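PDB 5HH3: OxyA protein from Actinoplanes teichomyceticus, which probably serves as a heme-dependent cytochrome P450 that performs a phenolic coupling step, cyclising the peptide during glycopeptide antibiotic biosynthesis. Local coordinates for residues T194-M199 and D210-V215; A249-M254 and E391-D396. All coordinates share one frame; numbering follows the deposited sequence.

Interaction 1 (T194-M199 and D210-V215); sequences TYMNKM and DMFGVV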
# COMPACT_ATOMS: atom_id res chain seq x y z
N THR B 194 10.94 -27.48 -3.63
CA THR B 194 11.59 -28.79 -3.70
C THR B 194 11.18 -29.53 -4.97
O THR B 194 12.01 -30.18 -5.60
CB THR B 194 11.25 -29.67 -2.47
OG1 THR B 194 11.53 -28.95 -1.27
CG2 THR B 194 12.06 -30.97 -2.47
N TYR B 195 9.91 -29.42 -5.35
CA TYR B 195 9.45 -30.00 -6.61
C TYR B 195 10.18 -29.34 -7.80
O TYR B 195 10.79 -30.03 -8.62
CB TYR B 195 7.93 -29.87 -6.76
CG TYR B 195 7.39 -30.62 -7.96
CD1 TYR B 195 7.42 -30.05 -9.22
CD2 TYR B 195 6.87 -31.91 -7.83
CE1 TYR B 195 6.95 -30.71 -10.33
CE2 TYR B 195 6.38 -32.60 -8.95
CZ TYR B 195 6.42 -31.97 -10.19
OH TYR B 195 5.97 -32.58 -11.33
N MET B 196 10.16 -28.01 -7.86
CA MET B 196 10.79 -27.28 -8.98
C MET B 196 12.30 -27.48 -9.08
O MET B 196 12.84 -27.62 -10.19
CB MET B 196 10.48 -25.78 -8.90
CG MET B 196 9.01 -25.42 -9.05
SD MET B 196 8.14 -26.10 -10.48
CE MET B 196 9.35 -25.74 -11.75
N ASN B 197 12.99 -27.53 -7.94
CA ASN B 197 14.43 -27.80 -7.93
C ASN B 197 14.78 -29.15 -8.53
O ASN B 197 15.78 -29.27 -9.23
CB ASN B 197 14.99 -27.71 -6.51
CG ASN B 197 15.02 -26.29 -5.96
OD1 ASN B 197 14.87 -25.31 -6.70
ND2 ASN B 197 15.21 -26.17 -4.66
N LYS B 198 13.96 -30.17 -8.27
CA LYS B 198 14.15 -31.49 -8.92
C LYS B 198 13.92 -31.40 -10.42
O LYS B 198 14.73 -31.87 -11.21
CB LYS B 198 13.22 -32.55 -8.31
CG LYS B 198 13.66 -33.00 -6.93
CD LYS B 198 12.59 -33.86 -6.28
CE LYS B 198 13.00 -34.25 -4.87
NZ LYS B 198 11.86 -34.87 -4.14
N MET B 199 12.80 -30.78 -10.79
CA MET B 199 12.44 -30.55 -12.20
C MET B 199 13.53 -29.82 -12.98
O MET B 199 13.82 -30.16 -14.13
CB MET B 199 11.15 -29.76 -12.27
CG MET B 199 10.73 -29.39 -13.68
SD MET B 199 8.95 -29.19 -13.84
CE MET B 199 8.47 -30.92 -13.85
N ASP B 210 8.90 -29.11 -22.99
CA ASP B 210 8.23 -28.00 -22.28
C ASP B 210 9.07 -26.69 -22.17
O ASP B 210 10.13 -26.57 -22.77
CB ASP B 210 7.86 -28.50 -20.88
CG ASP B 210 9.06 -29.02 -20.12
OD1 ASP B 210 9.38 -30.21 -20.28
OD2 ASP B 210 9.71 -28.23 -19.40
N MET B 211 8.55 -25.73 -21.40
CA MET B 211 9.18 -24.43 -21.17
C MET B 211 10.63 -24.55 -20.68
O MET B 211 11.50 -23.87 -21.20
CB MET B 211 8.35 -23.59 -20.17
CG MET B 211 8.56 -22.10 -20.30
SD MET B 211 8.32 -21.14 -18.79
CE MET B 211 9.75 -21.68 -17.87
N PHE B 212 10.89 -25.41 -19.69
CA PHE B 212 12.24 -25.55 -19.11
C PHE B 212 13.27 -26.06 -20.10
O PHE B 212 14.36 -25.52 -20.19
CB PHE B 212 12.23 -26.45 -17.86
CG PHE B 212 11.82 -25.75 -16.58
CD1 PHE B 212 11.16 -24.55 -16.59
CD2 PHE B 212 12.08 -26.35 -15.36
CE1 PHE B 212 10.78 -23.94 -15.40
CE2 PHE B 212 11.70 -25.75 -14.18
CZ PHE B 212 11.05 -24.54 -14.20
N GLY B 213 12.91 -27.10 -20.85
CA GLY B 213 13.83 -27.70 -21.81
C GLY B 213 14.22 -26.80 -22.97
O GLY B 213 15.36 -26.81 -23.42
N VAL B 214 13.25 -26.03 -23.48
CA VAL B 214 13.51 -25.01 -24.50
C VAL B 214 14.52 -23.98 -23.98
O VAL B 214 15.50 -23.67 -24.66
CB VAL B 214 12.19 -24.32 -24.93
CG1 VAL B 214 12.44 -23.01 -25.68
CG2 VAL B 214 11.37 -25.29 -25.77
N VAL B 215 14.28 -23.46 -22.78
CA VAL B 215 15.14 -22.42 -22.21
C VAL B 215 16.55 -22.98 -21.95
O VAL B 215 17.55 -22.40 -22.38
CB VAL B 215 14.54 -21.84 -20.92
CG1 VAL B 215 15.52 -20.87 -20.25
CG2 VAL B 215 13.22 -21.12 -21.21
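The ring of Phe212 is met obliquely by two methionines of the neighbouring helix, while Met211 from its own helix places CE in the ring plane at the edge. Met196 brings its terminal methyl to the far end of the ring, its CE lying nearest CZ of Phe212 in a tight fit whose exact closeness is doubtful at this resolution. Bends at both chi2 and chi3 curl this chain round, although its CB does not point at the partner helix. Met199 works from higher up its chain: with CG anti to the backbone N (chi1 176°), CG itself reaches the ring and lies 3.7 Å from CD2 of Phe212. Its SD stands 5.0 Å from the ring centroid, 36° off the normal, a Met-aromatic contact. Both methionine chains cross the phenylalanine at about a right angle. In the P450 fold, segments 194-199 and 210-215 belong to what are by position the G and H helices, joined by a short connection, and the long central helix, 225-256, offers Ala232 to both Met196 and Phe212. Asp210 is the N-cap residue just before the H helix, 211-219, and its OD2 accepts a weak bond from Phe212 N at 3.1 Å with an N-H...O angle of 133°. The ring of Phe212 also touches Thr200 and Thr203 further along the G helix.

Interaction 2 (A249-M254 and E391-D396); sequences AGAWLM and EALLLD
Nearly trans first torsions in both Leu393 (chi1 -174°) and Trp252 (chi1 -178°) bring a leucine fork and the root of an indole together, the two side chains crossing at about a right angle. The segments join the C-terminal part of the long central P450 helix, 225-256, to strand 394-396 and the residues leading into it; this is the central strand of a small antiparallel sheet flanked by 140-141 and 373-374. Both methyls of Leu393 press on the helix at Trp252. CD1 sits 3.9 Å from CG of Trp252, at the five-membered part of the indole; the indole also meets the ring of Phe25. CD2 reaches both helix residues, with CB of Ala251 4.0 Å from it. Two residues on, Leu395 points the same way and adds a looser touch, its CD1 lying 4.2 Å from the CB of Ala251. Phe142, at the start of helix 142-159, touches both Ala251 and Leu395, and a hydrogen bond from Leu393 N to Asp141 OD1 ties the leucine backbone to that same region. No hydrogen bond crosses between the two segments; CD2 of Leu393 rests 3.8 Å from CB of Trp252 and 3.6 Å from its backbone N.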
# COMPACT_ATOMS: atom_id res chain seq x y z
N ALA B 249 -14.74 -13.92 -17.45
CA ALA B 249 -15.38 -12.72 -18.02
C ALA B 249 -15.87 -12.95 -19.46
O ALA B 249 -16.90 -12.40 -19.86
CB ALA B 249 -14.47 -11.51 -17.95
N GLY B 250 -15.13 -13.76 -20.22
CA GLY B 250 -15.55 -14.18 -21.55
C GLY B 250 -16.83 -14.98 -21.55
O GLY B 250 -17.74 -14.70 -22.35
N ALA B 251 -16.91 -15.99 -20.67
CA ALA B 251 -18.13 -16.78 -20.53
C ALA B 251 -19.33 -15.89 -20.16
O ALA B 251 -20.45 -16.14 -20.64
CB ALA B 251 -17.94 -17.89 -19.50
N TRP B 252 -19.11 -14.88 -19.31
CA TRP B 252 -20.18 -13.95 -18.93
C TRP B 252 -20.64 -13.15 -20.15
O TRP B 252 -21.84 -13.04 -20.38
CB TRP B 252 -19.70 -13.03 -17.80
CG TRP B 252 -20.72 -12.04 -17.27
CD1 TRP B 252 -22.07 -12.08 -17.42
CD2 TRP B 252 -20.45 -10.90 -16.44
NE1 TRP B 252 -22.66 -11.02 -16.78
CE2 TRP B 252 -21.69 -10.29 -16.16
CE3 TRP B 252 -19.28 -10.33 -15.92
CZ2 TRP B 252 -21.80 -9.13 -15.38
CZ3 TRP B 252 -19.38 -9.18 -15.15
CH2 TRP B 252 -20.63 -8.59 -14.88
N LEU B 253 -19.69 -12.61 -20.92
CA LEU B 253 -20.00 -11.88 -22.15
C LEU B 253 -20.76 -12.76 -23.15
O LEU B 253 -21.68 -12.27 -23.83
CB LEU B 253 -18.74 -11.29 -22.78
CG LEU B 253 -18.93 -10.33 -23.97
CD1 LEU B 253 -19.64 -9.07 -23.55
CD2 LEU B 253 -17.62 -9.98 -24.63
N MET B 254 -20.38 -14.04 -23.24
CA MET B 254 -21.09 -14.98 -24.12
C MET B 254 -22.54 -15.25 -23.69
O MET B 254 -23.43 -15.25 -24.53
CB MET B 254 -20.35 -16.30 -24.23
CG MET B 254 -18.99 -16.16 -24.91
SD MET B 254 -18.03 -17.68 -24.80
CE MET B 254 -19.22 -18.77 -25.62
N GLU B 391 -16.45 -13.11 -9.21
CA GLU B 391 -16.35 -13.96 -8.03
C GLU B 391 -17.09 -15.30 -8.17
O GLU B 391 -16.65 -16.31 -7.64
CB GLU B 391 -16.83 -13.21 -6.79
CG GLU B 391 -15.98 -11.97 -6.50
CD GLU B 391 -16.35 -11.30 -5.19
OE1 GLU B 391 -15.44 -10.74 -4.54
OE2 GLU B 391 -17.54 -11.32 -4.81
N ALA B 392 -18.21 -15.29 -8.87
CA ALA B 392 -18.99 -16.52 -9.13
C ALA B 392 -19.87 -16.28 -10.35
O ALA B 392 -20.40 -15.19 -10.52
CB ALA B 392 -19.84 -16.87 -7.91
N LEU B 393 -19.94 -17.26 -11.25
CA LEU B 393 -20.70 -17.11 -12.49
C LEU B 393 -21.53 -18.36 -12.76
O LEU B 393 -21.09 -19.29 -13.45
CB LEU B 393 -19.75 -16.80 -13.64
CG LEU B 393 -20.39 -16.46 -15.00
CD1 LEU B 393 -21.15 -15.14 -14.92
CD2 LEU B 393 -19.33 -16.38 -16.07
N LEU B 394 -22.74 -18.37 -12.20
CA LEU B 394 -23.62 -19.54 -12.29
C LEU B 394 -24.31 -19.54 -13.63
O LEU B 394 -25.15 -18.68 -13.90
CB LEU B 394 -24.66 -19.55 -11.15
CG LEU B 394 -24.18 -20.21 -9.86
CD1 LEU B 394 -24.07 -21.72 -10.01
CD2 LEU B 394 -22.85 -19.63 -9.38
N LEU B 395 -23.94 -20.49 -14.47
CA LEU B 395 -24.51 -20.60 -15.81
C LEU B 395 -25.25 -21.90 -15.95
O LEU B 395 -24.97 -22.85 -15.24
CB LEU B 395 -23.44 -20.49 -16.89
CG LEU B 395 -22.54 -19.26 -16.85
CD1 LEU B 395 -21.57 -19.28 -18.02
CD2 LEU B 395 -23.37 -17.99 -16.85
N ASP B 396 -26.20 -21.90 -16.88
CA ASP B 396 -26.95 -23.09 -17.25
C ASP B 396 -27.04 -23.11 -18.79
O ASP B 396 -26.50 -22.23 -19.44
CB ASP B 396 -28.33 -23.07 -16.58
CG ASP B 396 -28.88 -24.47 -16.29
OD1 ASP B 396 -28.56 -25.40 -17.04
OD2 ASP B 396 -29.62 -24.64 -15.31

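Both contacts are buried and apolar, with no hydrogen bond between their segments, yet they lie about 34 Å apart, centre to centre, and do not touch. Helix 225-256 links them: near its beginning it packs against Met196 and Phe212 of interaction 1, and its later turns form one side of interaction 2. Interaction 1 joins two helices close in sequence and sits farther from the chain centre, about 23 Å against 18 Å. Its flexible thioether chains and aromatic ring contrast with interaction 2, where branched leucine methyls from the central strand of a small sheet and the residue before it, far along the chain, settle on an alanine and the base of a tryptophan.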